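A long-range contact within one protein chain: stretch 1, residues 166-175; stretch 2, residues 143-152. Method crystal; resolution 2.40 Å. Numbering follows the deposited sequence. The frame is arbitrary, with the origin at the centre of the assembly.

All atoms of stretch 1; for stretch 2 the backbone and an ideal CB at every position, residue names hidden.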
# COMPACT_ATOMS: atom_id res chain seq x y z
N PRO A 166 6.22 -10.12 12.68
CA PRO A 166 7.19 -11.06 12.12
C PRO A 166 6.50 -12.04 11.18
O PRO A 166 5.45 -12.58 11.53
CB PRO A 166 7.72 -11.78 13.36
CG PRO A 166 7.49 -10.82 14.49
CD PRO A 166 6.25 -10.07 14.15
N LEU A 167 7.11 -12.28 10.02
CA LEU A 167 6.54 -13.15 9.00
C LEU A 167 6.31 -14.58 9.47
O LEU A 167 5.33 -15.22 9.08
CB LEU A 167 7.41 -13.13 7.73
CG LEU A 167 7.16 -11.92 6.82
CD1 LEU A 167 8.30 -11.75 5.80
CD2 LEU A 167 5.81 -12.02 6.11
N LYS A 168 7.22 -15.09 10.29
CA LYS A 168 7.08 -16.44 10.82
C LYS A 168 5.79 -16.54 11.65
O LYS A 168 5.11 -17.58 11.66
CB LYS A 168 8.32 -16.83 11.64
CG LYS A 168 8.21 -18.14 12.40
CD LYS A 168 8.18 -19.34 11.46
CE LYS A 168 8.39 -20.65 12.21
NZ LYS A 168 7.57 -20.71 13.46
N LEU A 169 5.46 -15.46 12.34
CA LEU A 169 4.25 -15.40 13.16
C LEU A 169 3.02 -15.35 12.27
O LEU A 169 1.99 -15.93 12.62
CB LEU A 169 4.28 -14.16 14.05
CG LEU A 169 2.99 -13.86 14.80
CD1 LEU A 169 2.53 -15.09 15.59
CD2 LEU A 169 3.20 -12.67 15.73
N ILE A 170 3.13 -14.66 11.14
CA ILE A 170 2.04 -14.69 10.18
C ILE A 170 1.85 -16.11 9.64
O ILE A 170 0.72 -16.61 9.56
CB ILE A 170 2.25 -13.74 9.01
CG1 ILE A 170 2.45 -12.29 9.50
CG2 ILE A 170 1.11 -13.88 8.00
CD1 ILE A 170 1.21 -11.62 10.00
N ALA A 171 2.95 -16.77 9.29
CA ALA A 171 2.87 -18.14 8.78
C ALA A 171 2.27 -19.09 9.83
O ALA A 171 1.47 -19.95 9.50
CB ALA A 171 4.24 -18.64 8.33
N ASP A 172 2.66 -18.92 11.09
CA ASP A 172 2.09 -19.76 12.14
C ASP A 172 0.59 -19.50 12.32
O ASP A 172 -0.19 -20.42 12.53
CB ASP A 172 2.82 -19.56 13.48
CG ASP A 172 4.23 -20.11 13.48
OD1 ASP A 172 4.57 -20.87 12.54
OD2 ASP A 172 4.99 -19.80 14.43
N LEU A 173 0.19 -18.23 12.25
CA LEU A 173 -1.22 -17.85 12.35
C LEU A 173 -2.02 -18.43 11.19
O LEU A 173 -3.05 -19.07 11.39
CB LEU A 173 -1.36 -16.33 12.36
CG LEU A 173 -2.78 -15.75 12.26
CD1 LEU A 173 -3.58 -16.09 13.49
CD2 LEU A 173 -2.74 -14.23 12.08
N ILE A 174 -1.55 -18.20 9.97
CA ILE A 174 -2.28 -18.58 8.79
C ILE A 174 -2.41 -20.11 8.74
O ILE A 174 -3.42 -20.66 8.29
CB ILE A 174 -1.62 -17.97 7.51
CG1 ILE A 174 -2.65 -17.21 6.69
CG2 ILE A 174 -0.85 -19.02 6.66
CD1 ILE A 174 -3.27 -16.07 7.47
N ASN A 175 -1.39 -20.78 9.26
CA ASN A 175 -1.37 -22.23 9.32
C ASN A 175 -2.42 -22.81 10.27
O ASN A 175 -3.08 -23.82 9.95
CB ASN A 175 0.02 -22.73 9.70
CG ASN A 175 0.01 -24.16 10.19
OD1 ASN A 175 0.24 -24.43 11.38
ND2 ASN A 175 -0.29 -25.10 9.29
N UNK A 143 -4.29 -17.20 -2.23
CA UNK A 143 -3.47 -16.01 -2.40
C UNK A 143 -2.57 -15.72 -1.19
O UNK A 143 -1.37 -15.53 -1.34
CB UNK A 143 -4.37 -14.80 -2.67
N UNK A 144 -3.12 -15.71 0.02
CA UNK A 144 -2.25 -15.48 1.18
C UNK A 144 -1.27 -16.65 1.40
O UNK A 144 -0.08 -16.44 1.61
CB UNK A 144 -3.10 -15.27 2.43
N UNK A 145 -1.76 -17.88 1.29
CA UNK A 145 -0.90 -19.04 1.40
C UNK A 145 0.33 -18.92 0.48
O UNK A 145 1.47 -18.93 0.94
CB UNK A 145 -1.69 -20.31 1.07
N UNK A 146 0.08 -18.81 -0.83
CA UNK A 146 1.17 -18.71 -1.79
C UNK A 146 2.16 -17.60 -1.40
O UNK A 146 3.37 -17.83 -1.38
CB UNK A 146 0.61 -18.45 -3.19
N UNK A 147 1.63 -16.42 -1.09
CA UNK A 147 2.49 -15.28 -0.80
C UNK A 147 3.31 -15.43 0.49
O UNK A 147 4.50 -15.10 0.53
CB UNK A 147 1.63 -14.02 -0.71
N UNK A 148 2.67 -15.92 1.55
CA UNK A 148 3.40 -16.13 2.79
C UNK A 148 4.41 -17.24 2.61
O UNK A 148 5.52 -17.16 3.11
CB UNK A 148 2.44 -16.46 3.94
N UNK A 149 4.03 -18.27 1.86
CA UNK A 149 4.94 -19.37 1.65
C UNK A 149 6.22 -18.85 1.00
O UNK A 149 7.33 -19.29 1.34
CB UNK A 149 4.29 -20.46 0.79
N UNK A 150 6.08 -17.88 0.10
CA UNK A 150 7.22 -17.38 -0.64
C UNK A 150 7.84 -16.14 -0.00
O UNK A 150 8.75 -15.54 -0.57
CB UNK A 150 6.80 -17.07 -2.08
N UNK A 151 7.36 -15.77 1.18
CA UNK A 151 7.80 -14.52 1.81
C UNK A 151 9.26 -14.55 2.25
O UNK A 151 9.91 -13.50 2.30
CB UNK A 151 6.92 -14.21 3.02
N UNK A 152 9.77 -15.72 2.61
CA UNK A 152 11.15 -15.82 3.12
C UNK A 152 12.23 -15.36 2.12
O UNK A 152 13.41 -15.32 2.45
CB UNK A 152 11.43 -17.27 3.52

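Stretch 2 is helical from 143 to 149 and runs roughly antiparallel to helix 167-175, with 146° between the two directions and 10.3 Å between the axes at closest approach. Stretch 1 offers L167, I170, A171 and I174 to this contact, all apolar, so apolar side chains suit the positions facing it, and where the backbone lies close a small residue may serve.

Position 143 has nothing of stretch 1 within 5.5 Å of its ideal CB, and many residues would fit. It is D143, whose OD2 is hydrogen-bonded elsewhere in the structure.

Position 144 points toward stretch 1, and its ideal CB lies 4.7 Å from I174 CG1. Leucine, isoleucine, valine or methionine would all suit. It is I144, with chi1 and chi2 both t. The extended chain brings I144 CD1 to 3.5 Å from I174 CD1, a close methyl contact.

Position 145 points sideways and has no near neighbour at CB, so many residues would fit, polar or aromatic. It is Y145. Y145 CD1, the ring atom nearest stretch 1, stays 5.2 Å from I174 CG2; the residue is still partly covered.

Positions 146 and 147 are out of reach, and polar residues are acceptable. They are R146 and D147.

Position 148 points toward the middle of stretch 1. Its ideal CB is 5.0 Å from both I170 CG2 and I174 CG2, and 5.1 Å from A171 CA. A171 has only a CB here, and the CA atoms of 148 and A171 are 6.3 Å apart, the shortest CA spacing in the register. A medium-sized aliphatic residue such as isoleucine, leucine or valine is expected. It is I148, which has the largest area covered by the other stretch. I148 CG2 packs 3.7 Å from A171 CB. I148 CD1 lies 3.8 Å from I170 CG2 and 4.3 Å from L167 CD2.

Position 149 points away, which suits a long polar chain: R149. Position 150, at -95/6, is the first to leave helical phi/psi. Its CB is out of reach, and a small or polar residue would serve: A150.

Position 151 points toward L167, and its ideal CB is only 3.9 Å from L167 CD2. That closeness favours a small residue: alanine, serine or perhaps cysteine. It is S151. Its OG lies 3.6 Å from L167 CD1 but donates a 3.1 Å hydrogen bond to I148 O, so the hydroxyl is satisfied within its own stretch.

Position 152 points sideways, and a polar residue fits: D152.

No hydrogen bond crosses between the stretches; the contact rests on apolar packing.

Stretch 2 (143-152) DIYRDIRASD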
# COMPACT_ATOMS: atom_id res chain seq x y z
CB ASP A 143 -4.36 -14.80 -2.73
CG ASP A 143 -5.02 -14.94 -4.09
OD1 ASP A 143 -4.51 -15.74 -4.91
OD2 ASP A 143 -6.05 -14.26 -4.35
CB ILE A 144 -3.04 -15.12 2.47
CG1 ILE A 144 -2.09 -14.65 3.57
CG2 ILE A 144 -3.88 -16.29 2.92
CD1 ILE A 144 -2.77 -13.98 4.77
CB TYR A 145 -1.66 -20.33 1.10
CG TYR A 145 -0.80 -21.56 1.22
CD1 TYR A 145 -0.44 -22.05 2.47
CD2 TYR A 145 -0.29 -22.20 0.10
CE1 TYR A 145 0.36 -23.15 2.60
CE2 TYR A 145 0.52 -23.32 0.22
CZ TYR A 145 0.84 -23.79 1.48
OH TYR A 145 1.65 -24.90 1.62
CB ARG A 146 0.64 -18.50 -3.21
CG ARG A 146 -0.26 -19.63 -3.67
CD ARG A 146 -0.98 -19.33 -4.98
NE ARG A 146 -2.30 -19.96 -4.99
CZ ARG A 146 -2.92 -20.39 -6.09
NH1 ARG A 146 -2.34 -20.26 -7.28
NH2 ARG A 146 -4.12 -20.95 -5.99
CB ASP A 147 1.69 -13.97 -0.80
CG ASP A 147 2.59 -12.74 -0.76
OD1 ASP A 147 2.62 -12.00 -1.78
OD2 ASP A 147 3.28 -12.52 0.26
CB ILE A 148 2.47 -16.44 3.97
CG1 ILE A 148 1.61 -15.21 4.29
CG2 ILE A 148 3.28 -16.83 5.20
CD1 ILE A 148 2.39 -13.93 4.44
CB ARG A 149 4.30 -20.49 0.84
CG ARG A 149 5.10 -21.77 0.89
CD ARG A 149 4.25 -23.01 0.74
NE ARG A 149 5.03 -24.17 0.34
CZ ARG A 149 5.64 -24.99 1.18
NH1 ARG A 149 5.55 -24.78 2.49
NH2 ARG A 149 6.34 -26.02 0.73
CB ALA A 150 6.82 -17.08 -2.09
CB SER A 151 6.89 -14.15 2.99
OG SER A 151 7.27 -14.79 4.19
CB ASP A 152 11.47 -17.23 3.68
CG ASP A 152 11.23 -18.35 2.66
OD1 ASP A 152 10.78 -18.07 1.53
OD2 ASP A 152 11.49 -19.53 3.01
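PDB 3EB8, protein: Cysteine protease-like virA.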